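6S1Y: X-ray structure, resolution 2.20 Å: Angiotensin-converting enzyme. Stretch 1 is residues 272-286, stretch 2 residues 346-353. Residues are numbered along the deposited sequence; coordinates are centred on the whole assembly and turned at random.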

# COMPACT_ATOMS: atom_id res chain seq x y z
N LEU A 272 -21.72 -5.12 15.72
CA LEU A 272 -20.63 -4.46 15.02
C LEU A 272 -19.41 -5.38 14.99
O LEU A 272 -19.32 -6.37 15.71
CB LEU A 272 -20.30 -3.14 15.72
CG LEU A 272 -21.49 -2.19 15.81
CD1 LEU A 272 -21.10 -0.88 16.47
CD2 LEU A 272 -22.09 -1.89 14.44
N LEU A 273 -18.46 -5.05 14.12
CA LEU A 273 -17.39 -5.97 13.77
C LEU A 273 -16.00 -5.39 14.02
O LEU A 273 -15.08 -5.67 13.24
CB LEU A 273 -17.52 -6.40 12.31
CG LEU A 273 -18.80 -7.16 12.00
CD1 LEU A 273 -19.03 -7.12 10.50
CD2 LEU A 273 -18.73 -8.59 12.50
N ASP A 274 -15.83 -4.57 15.05
CA ASP A 274 -14.51 -4.17 15.52
C ASP A 274 -14.13 -5.07 16.70
O ASP A 274 -14.73 -5.00 17.78
CB ASP A 274 -14.48 -2.70 15.93
CG ASP A 274 -13.06 -2.22 16.24
OD1 ASP A 274 -12.14 -3.07 16.23
OD2 ASP A 274 -12.88 -1.00 16.49
N VAL A 275 -13.12 -5.91 16.50
CA VAL A 275 -12.69 -6.90 17.46
C VAL A 275 -11.56 -6.39 18.34
O VAL A 275 -10.90 -7.18 19.02
CB VAL A 275 -12.31 -8.22 16.79
CG1 VAL A 275 -13.40 -8.68 15.89
CG2 VAL A 275 -11.00 -8.06 16.00
N THR A 276 -11.30 -5.08 18.33
CA THR A 276 -10.20 -4.55 19.11
C THR A 276 -10.37 -4.85 20.59
O THR A 276 -9.43 -5.30 21.25
CB THR A 276 -10.06 -3.04 18.90
OG1 THR A 276 -9.65 -2.79 17.55
CG2 THR A 276 -9.02 -2.47 19.86
N ASP A 277 -11.57 -4.59 21.13
CA ASP A 277 -11.77 -4.78 22.56
C ASP A 277 -11.60 -6.24 22.98
O ASP A 277 -11.13 -6.52 24.09
CB ASP A 277 -13.15 -4.28 22.98
CG ASP A 277 -13.29 -2.77 22.86
OD1 ASP A 277 -12.27 -2.08 22.60
OD2 ASP A 277 -14.43 -2.26 23.01
N GLU A 278 -11.97 -7.19 22.12
CA GLU A 278 -11.76 -8.59 22.44
C GLU A 278 -10.28 -8.96 22.33
O GLU A 278 -9.79 -9.79 23.10
CB GLU A 278 -12.58 -9.48 21.52
CG GLU A 278 -14.03 -9.56 21.91
CD GLU A 278 -14.21 -10.27 23.24
OE1 GLU A 278 -13.47 -11.24 23.50
OE2 GLU A 278 -15.08 -9.85 24.03
N MET A 279 -9.57 -8.37 21.36
CA MET A 279 -8.13 -8.60 21.28
C MET A 279 -7.45 -8.17 22.56
O MET A 279 -6.64 -8.90 23.15
CB MET A 279 -7.52 -7.86 20.09
CG MET A 279 -7.85 -8.38 18.71
SD MET A 279 -7.24 -7.17 17.47
CE MET A 279 -5.51 -7.61 17.32
N ILE A 280 -7.75 -6.95 23.01
CA ILE A 280 -7.17 -6.44 24.25
C ILE A 280 -7.56 -7.34 25.42
O ILE A 280 -6.71 -7.75 26.22
CB ILE A 280 -7.62 -4.99 24.48
CG1 ILE A 280 -6.92 -4.08 23.48
CG2 ILE A 280 -7.36 -4.55 25.91
CD1 ILE A 280 -7.54 -2.70 23.37
N ARG A 281 -8.85 -7.64 25.53
CA ARG A 281 -9.38 -8.40 26.66
C ARG A 281 -8.81 -9.81 26.71
O ARG A 281 -8.69 -10.38 27.80
CB ARG A 281 -10.91 -8.42 26.54
CG ARG A 281 -11.64 -8.99 27.72
CD ARG A 281 -13.12 -9.21 27.40
NE ARG A 281 -13.30 -10.34 26.50
CZ ARG A 281 -13.21 -11.62 26.86
NH1 ARG A 281 -12.93 -11.94 28.12
NH2 ARG A 281 -13.39 -12.58 25.97
N GLN A 282 -8.48 -10.39 25.56
CA GLN A 282 -7.84 -11.70 25.52
C GLN A 282 -6.32 -11.62 25.64
O GLN A 282 -5.62 -12.60 25.33
CB GLN A 282 -8.26 -12.44 24.24
CG GLN A 282 -9.65 -13.08 24.34
CD GLN A 282 -10.19 -13.62 23.02
OE1 GLN A 282 -9.49 -14.33 22.29
NE2 GLN A 282 -11.45 -13.29 22.72
N GLY A 283 -5.79 -10.48 26.09
CA GLY A 283 -4.35 -10.34 26.27
C GLY A 283 -3.52 -10.54 25.02
O GLY A 283 -2.41 -11.09 25.08
N TYR A 284 -4.02 -10.09 23.87
CA TYR A 284 -3.23 -10.15 22.65
C TYR A 284 -2.00 -9.26 22.76
O TYR A 284 -2.02 -8.18 23.35
CB TYR A 284 -4.05 -9.69 21.45
CG TYR A 284 -4.79 -10.77 20.73
CD1 TYR A 284 -5.87 -11.41 21.31
CD2 TYR A 284 -4.43 -11.13 19.45
CE1 TYR A 284 -6.55 -12.39 20.65
CE2 TYR A 284 -5.12 -12.11 18.77
CZ TYR A 284 -6.18 -12.73 19.37
OH TYR A 284 -6.86 -13.71 18.69
N THR A 285 -0.93 -9.70 22.12
CA THR A 285 0.32 -8.97 22.01
C THR A 285 0.68 -8.91 20.54
O THR A 285 0.12 -9.64 19.71
CB THR A 285 1.45 -9.68 22.77
OG1 THR A 285 1.63 -10.98 22.18
CG2 THR A 285 1.14 -9.81 24.26
N PRO A 286 1.65 -8.08 20.18
CA PRO A 286 2.14 -8.10 18.79
C PRO A 286 2.60 -9.47 18.34
O PRO A 286 2.27 -9.90 17.22
CB PRO A 286 3.28 -7.08 18.84
CG PRO A 286 2.81 -6.09 19.88
CD PRO A 286 2.13 -6.90 20.93
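Stretch 2 346-353: RVNMREFF

Where two helices begin close to one another, the unpaired amides of their first turns often find acceptors in neighbouring side chains, and angiotensin-converting enzyme offers a worked example. The strongest link between the two stretches is the hydrogen bond from Met 349 N to Thr 276 OG1, 3.0 Å long with an N-H...O angle of 161°. Met 349 opens the helix of stretch 2, so its amide has no acceptor one turn earlier in that helix; the hydroxyl of Thr 276, itself the first residue of helix 276-281, supplies one. The same hydroxyl donates to Asp 274 OD1 over 2.8 Å, and Thr 276 N reaches that carboxylate oxygen, Asp 274 OD1, at 3.0 Å. One threonine thus relays a chain of bonds from the carboxylate to the amide of the second helix. A weak counterpart runs the other way, from Val 275 N to Met 349 SD at 3.7 Å.

Stretch 2 caps its own helix as well. Asn 348, in the extended conformation (phi/psi -159/172) with chi1 in the p well, accepts from the backbone two residues past Met 349: Glu 351 N lies 2.8 Å from Asn 348 OD1. Its CA-to-CB bond points away from stretch 1, yet Asn 348 CB still approaches Thr 276 OG1 to 3.5 Å. Here the chains come close, with the CA atoms of Thr 276 and Asn 348 only 4.6 Å apart. From this junction the helices diverge in direction: their axes, 10.5 Å apart at closest approach, cross at 87°, nearly perpendicular.

Packing spreads outward from the polar centre. Met 349, all but extended through chi1 and chi2, brings its SD to 3.3 Å from Leu 273 O and to 3.9 Å from Val 275 CG2. Met 279, whose CA-to-CB bond points toward stretch 2, places CE 3.5 Å from Asn 348 O and 3.9 Å from Phe 352 CB; its sulfur, Met 279 SD, lies 5.3 Å from the centroid of the Phe 352 ring, in an oblique sulfur-aromatic contact.

On the loop before the second helix, Val 347 has the largest area covered by the opposing stretch, its side chain directed toward a pocket built from both the helix and the turn that follows it. Val 347 CG1 meets Tyr 284 CB at 3.9 Å and Ile 280 CG1 at 4.1 Å, while Val 347 CG2 lies 3.5 Å from Tyr 284 O and 4.0 Å from Pro 286 CD.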

# COMPACT_ATOMS: atom_id res chain seq x y z
N ARG A 346 0.70 -2.17 17.15
CA ARG A 346 -0.19 -1.90 18.27
C ARG A 346 -1.32 -2.92 18.25
O ARG A 346 -1.57 -3.57 17.24
CB ARG A 346 -0.74 -0.48 18.20
CG ARG A 346 0.38 0.57 18.20
CD ARG A 346 0.88 0.81 19.61
NE ARG A 346 -0.08 1.63 20.34
CZ ARG A 346 0.05 1.99 21.62
NH1 ARG A 346 1.09 1.58 22.32
NH2 ARG A 346 -0.89 2.73 22.19
N VAL A 347 -1.98 -3.09 19.39
CA VAL A 347 -2.95 -4.17 19.56
C VAL A 347 -4.32 -3.58 19.22
O VAL A 347 -5.02 -3.04 20.09
CB VAL A 347 -2.92 -4.77 20.97
CG1 VAL A 347 -4.01 -5.81 21.12
CG2 VAL A 347 -1.56 -5.42 21.26
N ASN A 348 -4.69 -3.67 17.94
CA ASN A 348 -6.04 -3.33 17.49
C ASN A 348 -6.28 -4.03 16.16
O ASN A 348 -5.37 -4.60 15.56
CB ASN A 348 -6.25 -1.81 17.38
CG ASN A 348 -5.28 -1.16 16.41
OD1 ASN A 348 -5.31 -1.44 15.21
ND2 ASN A 348 -4.43 -0.30 16.92
N MET A 349 -7.53 -3.96 15.70
CA MET A 349 -7.92 -4.71 14.51
C MET A 349 -7.25 -4.16 13.26
O MET A 349 -6.77 -4.93 12.42
CB MET A 349 -9.45 -4.67 14.35
CG MET A 349 -9.95 -5.51 13.18
SD MET A 349 -11.76 -5.64 13.10
CE MET A 349 -12.21 -3.99 12.59
N ARG A 350 -7.23 -2.84 13.10
CA ARG A 350 -6.53 -2.22 11.97
C ARG A 350 -5.12 -2.80 11.83
O ARG A 350 -4.74 -3.31 10.76
CB ARG A 350 -6.50 -0.71 12.18
CG ARG A 350 -5.97 0.13 11.02
CD ARG A 350 -6.12 1.62 11.34
NE ARG A 350 -5.25 2.03 12.45
CZ ARG A 350 -5.63 2.17 13.72
NH1 ARG A 350 -4.74 2.55 14.63
NH2 ARG A 350 -6.90 1.93 14.10
N GLU A 351 -4.34 -2.77 12.91
CA GLU A 351 -2.98 -3.27 12.88
C GLU A 351 -2.94 -4.78 12.62
O GLU A 351 -2.01 -5.28 11.98
CB GLU A 351 -2.27 -2.94 14.20
CG GLU A 351 -1.96 -1.45 14.43
CD GLU A 351 -0.58 -1.04 13.90
OE1 GLU A 351 -0.28 0.18 13.90
OE2 GLU A 351 0.20 -1.91 13.49
N PHE A 352 -3.93 -5.52 13.09
CA PHE A 352 -4.02 -6.94 12.77
C PHE A 352 -4.03 -7.18 11.27
O PHE A 352 -3.39 -8.12 10.79
CB PHE A 352 -5.27 -7.54 13.42
CG PHE A 352 -5.22 -9.03 13.62
CD1 PHE A 352 -4.03 -9.69 13.90
CD2 PHE A 352 -6.38 -9.78 13.56
CE1 PHE A 352 -4.00 -11.08 14.12
CE2 PHE A 352 -6.36 -11.17 13.76
CZ PHE A 352 -5.17 -11.81 14.05
N PHE A 353 -4.75 -6.33 10.50
CA PHE A 353 -4.74 -6.45 9.04
C PHE A 353 -3.40 -6.03 8.45
O PHE A 353 -2.95 -6.62 7.47
CB PHE A 353 -5.88 -5.62 8.41
CG PHE A 353 -7.24 -6.12 8.76
CD1 PHE A 353 -7.56 -7.47 8.62
CD2 PHE A 353 -8.18 -5.27 9.32
CE1 PHE A 353 -8.79 -7.95 9.00
CE2 PHE A 353 -9.42 -5.74 9.70
CZ PHE A 353 -9.74 -7.08 9.54